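Local coordinates for XAC2610 protein (Xanthomonas axonopodis pv. citri, PDB 4QTQ) that probably acts as a calcium-binding immunity protein that inhibits a peptidoglycan hydrolase, in a bacterial system where type IV secretion is used to kill rival bacteria, at residues P8-K14 with S74-H80; L15-E20 with V32-C37; E114-G118 with S162-C166; N156-S160 with D172-L176. Where two conformers were deposited one is given. Numbering follows the deposited sequence.

Interaction 1: P8-K14 with S74-H80; sequences PSTANAK and SNSTFYH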
loop_
_atom_site.group_PDB
_atom_site.type_symbol
_atom_site.label_atom_id
_atom_site.label_comp_id
_atom_site.label_asym_id
_atom_site.label_seq_id
_atom_site.Cartn_x
_atom_site.Cartn_y
_atom_site.Cartn_z
ATOM N N PRO A 8 -15.805 -1.371 6.367
ATOM C CA PRO A 8 -14.701 -0.426 6.282
ATOM C C PRO A 8 -15.030 0.872 7.007
ATOM O O PRO A 8 -16.168 1.336 6.936
ATOM C CB PRO A 8 -14.573 -0.182 4.781
ATOM C CG PRO A 8 -15.964 -0.324 4.278
ATOM C CD PRO A 8 -16.606 -1.386 5.129
ATOM N N SER A 9 -14.045 1.437 7.708
ATOM C CA SER A 9 -14.206 2.727 8.383
ATOM C C SER A 9 -13.062 3.670 8.016
ATOM O O SER A 9 -11.962 3.227 7.688
ATOM C CB SER A 9 -14.301 2.545 9.905
ATOM O OG SER A 9 -13.107 2.033 10.463
ATOM N N THR A 10 -13.339 4.973 8.043
ATOM C CA THR A 10 -12.338 5.988 7.705
ATOM C C THR A 10 -12.379 7.169 8.677
ATOM O O THR A 10 -13.287 7.295 9.499
ATOM C CB THR A 10 -12.530 6.535 6.270
ATOM O OG1 THR A 10 -13.663 7.411 6.225
ATOM C CG2 THR A 10 -12.726 5.405 5.273
ATOM N N ALA A 11 -11.384 8.037 8.565
ATOM C CA ALA A 11 -11.336 9.250 9.365
ATOM C C ALA A 11 -10.317 10.196 8.774
ATOM O O ALA A 11 -9.350 9.769 8.132
ATOM C CB ALA A 11 -10.979 8.929 10.808
ATOM N N ASN A 12 -10.540 11.483 8.989
ATOM C CA ASN A 12 -9.614 12.510 8.534
ATOM C C ASN A 12 -9.125 13.343 9.704
ATOM O O ASN A 12 -9.796 13.442 10.722
ATOM C CB ASN A 12 -10.285 13.398 7.487
ATOM C CG ASN A 12 -10.547 12.668 6.180
ATOM O OD1 ASN A 12 -9.785 11.793 5.769
ATOM N ND2 ASN A 12 -11.625 13.039 5.513
ATOM N N ALA A 13 -7.946 13.927 9.545
ATOM C CA ALA A 13 -7.310 14.703 10.594
ATOM C C ALA A 13 -6.219 15.558 9.983
ATOM O O ALA A 13 -5.753 15.261 8.900
ATOM C CB ALA A 13 -6.718 13.778 11.646
ATOM N N LYS A 14 -5.846 16.630 10.676
ATOM C CA LYS A 14 -4.679 17.439 10.310
ATOM C C LYS A 14 -3.745 17.631 11.505
ATOM O O LYS A 14 -4.174 17.643 12.664
ATOM C CB LYS A 14 -5.079 18.796 9.715
ATOM C CG LYS A 14 -5.832 19.723 10.650
ATOM C CD LYS A 14 -6.495 20.862 9.876
ATOM C CE LYS A 14 -7.824 20.426 9.266
ATOM N NZ LYS A 14 -8.317 21.372 8.222
ATOM N N SER A 74 -4.974 15.492 4.744
ATOM C CA SER A 74 -6.005 15.851 5.706
ATOM C C SER A 74 -7.429 15.649 5.167
ATOM O O SER A 74 -8.376 15.703 5.939
ATOM C CB SER A 74 -5.826 17.294 6.195
ATOM O OG SER A 74 -6.183 18.204 5.170
ATOM N N ASN A 75 -7.567 15.406 3.864
ATOM C CA ASN A 75 -8.860 15.095 3.240
ATOM C C ASN A 75 -9.085 13.588 2.976
ATOM O O ASN A 75 -10.161 13.195 2.503
ATOM C CB ASN A 75 -9.002 15.915 1.945
ATOM C CG ASN A 75 -8.942 17.416 2.203
ATOM O OD1 ASN A 75 -8.206 18.154 1.551
ATOM N ND2 ASN A 75 -9.703 17.866 3.177
ATOM N N SER A 76 -8.078 12.756 3.283
ATOM C CA SER A 76 -8.179 11.295 3.151
ATOM C C SER A 76 -7.095 10.591 4.003
ATOM O O SER A 76 -6.163 9.964 3.490
ATOM C CB SER A 76 -8.075 10.888 1.681
ATOM O OG SER A 76 -8.552 9.569 1.483
ATOM N N THR A 77 -7.237 10.680 5.314
ATOM C CA THR A 77 -6.122 10.381 6.194
ATOM C C THR A 77 -6.013 8.896 6.549
ATOM O O THR A 77 -4.980 8.272 6.285
ATOM C CB THR A 77 -6.185 11.248 7.465
ATOM O OG1 THR A 77 -6.543 12.591 7.107
ATOM C CG2 THR A 77 -4.834 11.245 8.180
ATOM N N PHE A 78 -7.081 8.331 7.113
ATOM C CA PHE A 78 -7.062 6.950 7.607
ATOM C C PHE A 78 -8.135 6.095 6.974
ATOM O O PHE A 78 -9.280 6.534 6.792
ATOM C CB PHE A 78 -7.295 6.895 9.114
ATOM C CG PHE A 78 -6.327 7.702 9.915
ATOM C CD1 PHE A 78 -5.055 7.218 10.179
ATOM C CD2 PHE A 78 -6.698 8.928 10.447
ATOM C CE1 PHE A 78 -4.157 7.959 10.934
ATOM C CE2 PHE A 78 -5.812 9.662 11.216
ATOM C CZ PHE A 78 -4.541 9.178 11.458
ATOM N N TYR A 79 -7.763 4.857 6.673
ATOM C CA TYR A 79 -8.706 3.852 6.212
ATOM C C TYR A 79 -8.454 2.531 6.942
ATOM O O TYR A 79 -7.310 2.107 7.133
ATOM C CB TYR A 79 -8.610 3.693 4.694
ATOM C CG TYR A 79 -9.398 2.532 4.120
ATOM C CD1 TYR A 79 -10.755 2.659 3.785
ATOM C CD2 TYR A 79 -8.779 1.300 3.908
ATOM C CE1 TYR A 79 -11.460 1.588 3.256
ATOM C CE2 TYR A 79 -9.472 0.230 3.381
ATOM C CZ TYR A 79 -10.800 0.369 3.052
ATOM O OH TYR A 79 -11.440 -0.730 2.532
ATOM N N HIS A 80 -9.536 1.899 7.366
ATOM C CA HIS A 80 -9.488 0.599 8.006
ATOM C C HIS A 80 -10.484 -0.283 7.271
ATOM O O HIS A 80 -11.680 -0.010 7.258
ATOM C CB HIS A 80 -9.827 0.748 9.494
ATOM C CG HIS A 80 -9.726 -0.522 10.288
ATOM N ND1 HIS A 80 -10.257 -0.641 11.556
ATOM C CD2 HIS A 80 -9.179 -1.725 9.998
ATOM C CE1 HIS A 80 -10.030 -1.858 12.016
ATOM N NE2 HIS A 80 -9.381 -2.538 11.088
HETATM O O HOH W 1 -8.498 19.767 5.143
#

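Interaction 2: L15-E20 with V32-C37; sequences LNEQGE and VHAQSC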
loop_
_atom_site.group_PDB
_atom_site.type_symbol
_atom_site.label_atom_id
_atom_site.label_comp_id
_atom_site.label_asym_id
_atom_site.label_seq_id
_atom_site.Cartn_x
_atom_site.Cartn_y
_atom_site.Cartn_z
ATOM N N LEU A 15 -2.459 17.763 11.206
ATOM C CA LEU A 15 -1.454 17.983 12.228
ATOM C C LEU A 15 -1.771 19.278 12.967
ATOM O O LEU A 15 -1.843 20.352 12.356
ATOM C CB LEU A 15 -0.057 18.043 11.599
ATOM C CG LEU A 15 0.401 16.726 10.965
ATOM C CD1 LEU A 15 1.530 16.967 9.979
ATOM C CD2 LEU A 15 0.807 15.726 12.040
ATOM N N ASN A 16 -2.005 19.168 14.273
ATOM C CA ASN A 16 -2.234 20.338 15.113
ATOM C C ASN A 16 -0.955 21.159 15.310
ATOM O O ASN A 16 0.097 20.851 14.736
ATOM C CB ASN A 16 -2.846 19.916 16.465
ATOM C CG ASN A 16 -1.843 19.261 17.409
ATOM O OD1 ASN A 16 -0.661 19.095 17.097
ATOM N ND2 ASN A 16 -2.319 18.891 18.583
ATOM N N GLU A 17 -1.058 22.199 16.126
ATOM C CA GLU A 17 0.068 23.101 16.412
ATOM C C GLU A 17 1.351 22.427 16.959
ATOM O O GLU A 17 2.439 22.958 16.768
ATOM C CB GLU A 17 -0.385 24.261 17.322
ATOM C CG GLU A 17 -1.083 23.856 18.623
ATOM C CD GLU A 17 -2.526 23.386 18.445
ATOM O OE1 GLU A 17 -3.100 23.603 17.356
ATOM O OE2 GLU A 17 -3.087 22.783 19.394
ATOM N N GLN A 18 1.234 21.269 17.610
ATOM C CA GLN A 18 2.417 20.484 18.036
ATOM C C GLN A 18 2.894 19.443 17.003
ATOM O O GLN A 18 3.748 18.604 17.315
ATOM C CB GLN A 18 2.143 19.760 19.366
ATOM C CG GLN A 18 2.200 20.648 20.595
ATOM C CD GLN A 18 0.965 21.510 20.748
ATOM O OE1 GLN A 18 -0.156 21.041 20.534
ATOM N NE2 GLN A 18 1.157 22.774 21.121
ATOM N N GLY A 19 2.360 19.488 15.786
ATOM C CA GLY A 19 2.684 18.479 14.777
ATOM C C GLY A 19 2.169 17.102 15.169
ATOM O O GLY A 19 2.881 16.108 15.041
ATOM N N GLU A 20 0.918 17.048 15.626
ATOM C CA GLU A 20 0.340 15.824 16.156
ATOM C C GLU A 20 -1.066 15.555 15.647
ATOM O O GLU A 20 -1.870 16.477 15.489
ATOM C CB GLU A 20 0.359 15.860 17.691
ATOM C CG GLU A 20 1.474 15.013 18.284
ATOM C CD GLU A 20 2.062 15.571 19.570
ATOM O OE1 GLU A 20 1.356 16.310 20.300
ATOM O OE2 GLU A 20 3.243 15.255 19.849
ATOM N N VAL A 32 0.120 10.334 14.997
ATOM C CA VAL A 32 1.202 10.774 14.130
ATOM C C VAL A 32 1.898 11.930 14.841
ATOM O O VAL A 32 1.232 12.813 15.384
ATOM C CB VAL A 32 0.684 11.271 12.755
ATOM C CG1 VAL A 32 1.849 11.697 11.862
ATOM C CG2 VAL A 32 -0.149 10.201 12.063
ATOM N N HIS A 33 3.227 11.891 14.860
ATOM C CA HIS A 33 4.039 12.960 15.399
ATOM C C HIS A 33 5.039 13.364 14.304
ATOM O O HIS A 33 5.937 12.588 13.967
ATOM C CB HIS A 33 4.737 12.464 16.673
ATOM C CG HIS A 33 3.896 11.521 17.482
ATOM N ND1 HIS A 33 3.054 11.948 18.485
ATOM C CD2 HIS A 33 3.738 10.178 17.404
ATOM C CE1 HIS A 33 2.431 10.906 19.005
ATOM N NE2 HIS A 33 2.828 9.820 18.368
ATOM N N ALA A 34 4.864 14.556 13.743
ATOM C CA ALA A 34 5.701 15.024 12.644
ATOM C C ALA A 34 5.838 16.527 12.699
ATOM O O ALA A 34 4.838 17.243 12.669
ATOM C CB ALA A 34 5.104 14.616 11.304
ATOM N N GLN A 35 7.082 16.986 12.761
ATOM C CA GLN A 35 7.417 18.404 12.775
ATOM C C GLN A 35 7.980 18.806 11.410
ATOM O O GLN A 35 8.420 17.959 10.634
ATOM C CB GLN A 35 8.486 18.684 13.845
ATOM C CG GLN A 35 8.328 17.931 15.163
ATOM C CD GLN A 35 7.193 18.468 16.014
ATOM O OE1 GLN A 35 7.235 19.614 16.460
ATOM N NE2 GLN A 35 6.177 17.637 16.257
ATOM N N SER A 36 7.976 20.103 11.133
ATOM C CA SER A 36 8.665 20.664 9.963
ATOM C C SER A 36 8.198 20.073 8.628
ATOM O O SER A 36 8.993 19.900 7.705
ATOM C CB SER A 36 10.182 20.481 10.100
ATOM O OG SER A 36 10.646 20.958 11.351
ATOM N N CYS A 37 6.906 19.775 8.535
ATOM C CA CYS A 37 6.306 19.312 7.304
ATOM C C CYS A 37 6.160 20.495 6.348
ATOM O O CYS A 37 6.159 21.643 6.781
ATOM C CB CYS A 37 4.944 18.682 7.603
ATOM S SG CYS A 37 5.021 17.335 8.826
#

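Interaction 3: E114-G118 with S162-C166; sequences EGNYG and SGDGC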
loop_
_atom_site.group_PDB
_atom_site.type_symbol
_atom_site.label_atom_id
_atom_site.label_comp_id
_atom_site.label_asym_id
_atom_site.label_seq_id
_atom_site.Cartn_x
_atom_site.Cartn_y
_atom_site.Cartn_z
ATOM N N GLU A 114 7.072 7.191 -5.757
ATOM C CA GLU A 114 7.774 6.355 -6.730
ATOM C C GLU A 114 6.787 5.459 -7.502
ATOM O O GLU A 114 7.188 4.520 -8.180
ATOM C CB GLU A 114 8.803 5.478 -6.009
ATOM C CG GLU A 114 9.836 6.208 -5.150
ATOM C CD GLU A 114 10.850 5.246 -4.537
ATOM O OE1 GLU A 114 10.468 4.359 -3.740
ATOM O OE2 GLU A 114 12.044 5.348 -4.856
ATOM N N GLY A 115 5.497 5.734 -7.377
ATOM C CA GLY A 115 4.511 5.059 -8.184
ATOM C C GLY A 115 4.645 5.515 -9.620
ATOM O O GLY A 115 5.401 6.457 -9.929
ATOM N N ASN A 116 3.900 4.851 -10.492
ATOM C CA ASN A 116 3.878 5.191 -11.913
ATOM C C ASN A 116 3.605 6.678 -12.125
ATOM O O ASN A 116 2.699 7.240 -11.519
ATOM C CB ASN A 116 2.822 4.355 -12.642
ATOM C CG ASN A 116 3.110 4.201 -14.132
ATOM O OD1 ASN A 116 4.197 4.527 -14.618
ATOM N ND2 ASN A 116 2.128 3.695 -14.861
ATOM N N TYR A 117 4.421 7.317 -12.956
ATOM C CA TYR A 117 4.276 8.744 -13.271
ATOM C C TYR A 117 4.267 9.641 -12.045
ATOM O O TYR A 117 3.592 10.664 -12.027
ATOM C CB TYR A 117 3.035 8.976 -14.150
ATOM C CG TYR A 117 3.242 8.358 -15.504
ATOM C CD1 TYR A 117 4.080 8.964 -16.436
ATOM C CD2 TYR A 117 2.660 7.139 -15.837
ATOM C CE1 TYR A 117 4.313 8.391 -17.677
ATOM C CE2 TYR A 117 2.885 6.559 -17.078
ATOM C CZ TYR A 117 3.711 7.193 -17.993
ATOM O OH TYR A 117 3.954 6.637 -19.226
ATOM N N GLY A 118 5.042 9.262 -11.034
ATOM C CA GLY A 118 5.152 10.048 -9.813
ATOM C C GLY A 118 3.988 9.958 -8.839
ATOM O O GLY A 118 3.865 10.791 -7.935
ATOM N N SER A 162 0.522 -1.784 -13.945
ATOM C CA SER A 162 1.517 -0.832 -14.377
ATOM C C SER A 162 1.325 -0.565 -15.877
ATOM O O SER A 162 0.302 -0.951 -16.457
ATOM C CB SER A 162 2.912 -1.372 -14.062
ATOM O OG SER A 162 3.825 -0.293 -13.935
ATOM N N GLY A 163 2.286 0.104 -16.502
ATOM C CA GLY A 163 2.195 0.424 -17.932
ATOM C C GLY A 163 2.639 1.838 -18.230
ATOM O O GLY A 163 3.205 2.509 -17.373
ATOM N N ASP A 164 2.389 2.293 -19.453
ATOM C CA ASP A 164 2.788 3.644 -19.861
ATOM C C ASP A 164 1.641 4.674 -19.798
ATOM O O ASP A 164 1.767 5.775 -20.341
ATOM C CB ASP A 164 3.434 3.617 -21.259
ATOM C CG ASP A 164 2.451 3.278 -22.367
ATOM O OD1 ASP A 164 1.267 3.004 -22.082
ATOM O OD2 ASP A 164 2.871 3.283 -23.540
ATOM N N GLY A 165 0.537 4.322 -19.131
ATOM C CA GLY A 165 -0.607 5.228 -18.983
ATOM C C GLY A 165 -1.324 5.563 -20.288
ATOM O O GLY A 165 -1.959 6.620 -20.400
ATOM N N CYS A 166 -1.228 4.662 -21.266
ATOM C CA CYS A 166 -1.756 4.899 -22.602
ATOM C C CYS A 166 -2.251 3.595 -23.227
ATOM O O CYS A 166 -3.392 3.194 -23.015
ATOM C CB CYS A 166 -0.685 5.563 -23.494
ATOM S SG CYS A 166 -0.185 7.239 -23.004
#

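Interaction 4: N156-S160 with D172-L176; sequences NMLTS and DTYEL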
loop_
_atom_site.group_PDB
_atom_site.type_symbol
_atom_site.label_atom_id
_atom_site.label_comp_id
_atom_site.label_asym_id
_atom_site.label_seq_id
_atom_site.Cartn_x
_atom_site.Cartn_y
_atom_site.Cartn_z
ATOM N N ASN A 156 -4.904 -15.212 -0.961
ATOM C CA ASN A 156 -3.446 -15.070 -0.923
ATOM C C ASN A 156 -2.865 -14.475 -2.219
ATOM O O ASN A 156 -1.651 -14.541 -2.450
ATOM C CB ASN A 156 -2.774 -16.405 -0.562
ATOM C CG ASN A 156 -2.802 -17.414 -1.698
ATOM O OD1 ASN A 156 -3.692 -17.389 -2.555
ATOM N ND2 ASN A 156 -1.824 -18.317 -1.705
ATOM N N MET A 157 -3.731 -13.882 -3.043
ATOM C CA MET A 157 -3.325 -13.257 -4.307
ATOM C C MET A 157 -3.402 -11.733 -4.233
ATOM O O MET A 157 -4.390 -11.170 -3.762
ATOM C CB MET A 157 -4.204 -13.753 -5.464
ATOM C CG MET A 157 -4.093 -15.246 -5.739
ATOM S SD MET A 157 -2.416 -15.726 -6.205
ATOM C CE MET A 157 -2.480 -17.507 -5.973
ATOM N N LEU A 158 -2.348 -11.085 -4.718
ATOM C CA LEU A 158 -2.250 -9.641 -4.761
ATOM C C LEU A 158 -2.146 -9.192 -6.223
ATOM O O LEU A 158 -1.327 -9.712 -6.978
ATOM C CB LEU A 158 -1.011 -9.172 -3.988
ATOM C CG LEU A 158 -1.143 -9.005 -2.468
ATOM C CD1 LEU A 158 -1.653 -10.262 -1.766
ATOM C CD2 LEU A 158 0.189 -8.580 -1.872
ATOM N N THR A 159 -2.967 -8.228 -6.620
ATOM C CA THR A 159 -2.916 -7.707 -7.984
ATOM C C THR A 159 -2.483 -6.242 -8.019
ATOM O O THR A 159 -2.810 -5.462 -7.132
ATOM C CB THR A 159 -4.272 -7.864 -8.697
ATOM O OG1 THR A 159 -5.312 -7.391 -7.841
ATOM C CG2 THR A 159 -4.540 -9.320 -9.031
ATOM N N SER A 160 -1.735 -5.892 -9.058
ATOM C CA SER A 160 -1.173 -4.554 -9.235
ATOM C C SER A 160 -1.088 -4.284 -10.735
ATOM O O SER A 160 -0.861 -5.209 -11.521
ATOM C CB SER A 160 0.222 -4.484 -8.609
ATOM O OG SER A 160 0.689 -3.148 -8.476
ATOM N N ASP A 172 -0.155 -7.494 -12.995
ATOM C CA ASP A 172 0.673 -8.406 -12.207
ATOM C C ASP A 172 -0.140 -9.109 -11.136
ATOM O O ASP A 172 -1.005 -8.504 -10.504
ATOM C CB ASP A 172 1.822 -7.638 -11.549
ATOM C CG ASP A 172 2.930 -7.331 -12.514
ATOM O OD1 ASP A 172 2.981 -7.944 -13.590
ATOM O OD2 ASP A 172 3.783 -6.487 -12.199
ATOM N N THR A 173 0.146 -10.391 -10.948
ATOM C CA THR A 173 -0.448 -11.168 -9.875
ATOM C C THR A 173 0.693 -11.777 -9.057
ATOM O O THR A 173 1.618 -12.396 -9.612
ATOM C CB THR A 173 -1.408 -12.258 -10.402
ATOM O OG1 THR A 173 -2.524 -11.637 -11.067
ATOM C CG2 THR A 173 -1.929 -13.134 -9.263
ATOM N N TYR A 174 0.626 -11.551 -7.746
ATOM C CA TYR A 174 1.602 -12.053 -6.795
ATOM C C TYR A 174 0.887 -13.026 -5.887
ATOM O O TYR A 174 -0.273 -12.800 -5.518
ATOM C CB TYR A 174 2.169 -10.921 -5.927
ATOM C CG TYR A 174 3.009 -9.930 -6.684
ATOM C CD1 TYR A 174 2.418 -8.919 -7.443
ATOM C CD2 TYR A 174 4.396 -10.007 -6.644
ATOM C CE1 TYR A 174 3.195 -8.007 -8.148
ATOM C CE2 TYR A 174 5.182 -9.103 -7.331
ATOM C CZ TYR A 174 4.582 -8.113 -8.086
ATOM O OH TYR A 174 5.375 -7.239 -8.774
ATOM N N GLU A 175 1.577 -14.104 -5.525
ATOM C CA GLU A 175 1.094 -14.993 -4.468
ATOM C C GLU A 175 1.883 -14.636 -3.230
ATOM O O GLU A 175 3.112 -14.481 -3.294
ATOM C CB GLU A 175 1.300 -16.457 -4.837
ATOM C CG GLU A 175 0.790 -17.435 -3.791
ATOM C CD GLU A 175 0.854 -18.880 -4.243
ATOM O OE1 GLU A 175 1.437 -19.160 -5.303
ATOM O OE2 GLU A 175 0.328 -19.754 -3.527
ATOM N N LEU A 176 1.184 -14.491 -2.110
ATOM C CA LEU A 176 1.830 -14.179 -0.853
ATOM C C LEU A 176 1.812 -15.418 0.016
ATOM O O LEU A 176 0.739 -15.911 0.362
ATOM C CB LEU A 176 1.120 -13.039 -0.133
ATOM C CG LEU A 176 1.827 -12.594 1.163
ATOM C CD1 LEU A 176 3.014 -11.680 0.876
ATOM C CD2 LEU A 176 0.844 -11.901 2.076
#

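Interaction 1: P8-K14 with S74-H80
At the start P8 rests its CB 3.9 Å from CE1 of Y79. S9 pairs with H80 through two backbone hydrogen bonds (S9 N to H80 O and H80 N to S9 O, both 2.8 Å). T10 faces Y79 in a non-hydrogen-bonded pair, its CG2 3.7 Å from CD1 of Y79 at the ring edge. A11 restores backbone bonding with F78: A11 N to F78 O 3.1 Å, F78 N to A11 O 2.9 Å. F78 is buried against strands 20-25 and 28-33 of the facing sheet, where a large apolar ring suits a beta-sandwich. Beyond edge strand 9-11 the partners change: N12 OD1 accepts T77 N at 2.8 Å, and A13 N reaches T77 OG1 at 3.1 Å, a hydroxyl that also bonds D73 O. Small A13 fits its CB at the F78 ring edge, 4.2 Å from CE2. K14 CB lies 3.9 Å from S74 CB, and K14 NZ weakly bonds a water shared with S74 OG. Side-chain groups thus replace backbone ones, extending the pairing.

Interaction 2: L15-E20 with V32-C37
L15 lays its isobutyl group across 32-37: CD1 is 3.7 Å from SG of C37 and 4.5 Å from CB of A34, while its CD2 lies 4.2 Å from CG1 of V32. A branched aliphatic chain suits this place because the side chains it meets here, V32, A34 and C37, are apolar or only weakly polar, and C47, joined to C37 by the disulfide, also packs against L15. From there the chain folds back on itself. N16 to G19 form a type I turn, with G19 N bonded to N16 O (2.8 Å) and N16 N to E20 O (3.0 Å), the pattern of a G1 beta bulge. N16 OD1 reinforces it from inside, accepting E20 N at 3.0 Å and, weakly, Q18 N at 2.9 Å. The turn leads directly into strand 20-25, whose hairpin partner is strand 28-33, so the two segments flank the open end of that antiparallel hairpin. There E20 and H33 make a non-hydrogen-bonded pair, with E20 CG 3.5 Å from H33 ND1. One step outward, A34 N donates to G19 O at 2.8 Å. Glycine fits at 19 on two counts: its phi is positive, and a CB would collide with A34 O. Q35, whose CB points away, curls its amide back so that NE2 donates to Q18 O at 2.8 Å.

Interaction 3: E114-G118 with S162-C166
Two side chains of the loop reach carbonyls at and just beyond the end of strand 157-163. N116 ND2 donates to G163 O at 3.0 Å, and the same amide nitrogen also bonds OD1 of N148, so one amide serves two acceptors. Beside it Y117 OH approaches D164 O to 2.6 Å, a hydrogen bond that is weak despite the short distance. Asparagine suits the nearer position, as a short donor in a buried spot; tyrosine suits the farther one, its long ring carrying a hydroxyl across the gap. The backbones stay apart, the nearest CA atoms, those of N116 and S162, being 6.9 Å from each other. The contact joins loops of two different sheets: 114-118 links strands 106-112 and 121-128, whereas 162-166 enters the turn of the hairpin of strands 157-163 and 168-176. In that turn D164 OD1 accepts I168 N, with a weaker bond from C166 N at 3.1 Å. G163 and G165 have backbone angles that favour glycine, and a CB on G165 would crowd Y117 CE2. Packing is thin, about 172 Å²: the Y117 ring reaches the turn with CE2 3.8 Å from G165 N and 4.1 Å from G163 O.

Interaction 4: N156-S160 with D172-L176
Both strands of this antiparallel hairpin sort their side chains by face. On one side L158 stands beside Y174, with the two CB atoms 4.1 Å apart; CD1 of L158 also approaches CB of L176 at 4.3 Å. Helix 138-143 covers this face, L140 touching both leucines and I143 touching S160 and Y174, so large apolar groups suit it. S160 is small enough to sit beneath the helix, and D172, buried here, pairs its charge with R186. The other face holds M157, T159, T173 and E175. M157, with m chi1 and chi2, folds its thioether over the neighbouring strand, SD 4.0 Å from T173 CG2 and CE 3.9 Å from E175 CG. E175 extends fully (t, t), which brings OE2 within 3.2 Å of N156 ND2 in a weak hydrogen bond; the p rotamer of N156 turns its amide that way. T159 and T173, beta-branched and suited to strands, meet with CG2 of T159 3.7 Å from OG1 of T173. Backbone hydrogen bonds (L158 N to Y174 O 2.8 Å, S160 N to D172 O 3.1 Å) hold the register, while the apolar L158, Y174 and L176 give one face to helix 138-143 and mostly polar residues occupy the other.

Interactions 1 and 2 adjoin in sequence, K14 being followed directly by L15, and their centres are 16 Å apart: interaction 1 fixes the edge strand 9-11, and interaction 2 the turn that carries the chain into the next sheet. Interactions 3 and 4 both use strand 157-163. Their centres are 18 Å apart, and they grip its two ends within one hairpin, whose turn interaction 3 ties to the preceding sheet. The pairs lie well apart, interactions 2 and 4 having centres 35 Å apart and sitting on opposite sides of the chain's centre. The calcium lies between: about 11 Å from the H80 side chain in interaction 1 and about 8 Å from that of L176 in interaction 4, which touches the calcium ligand N100.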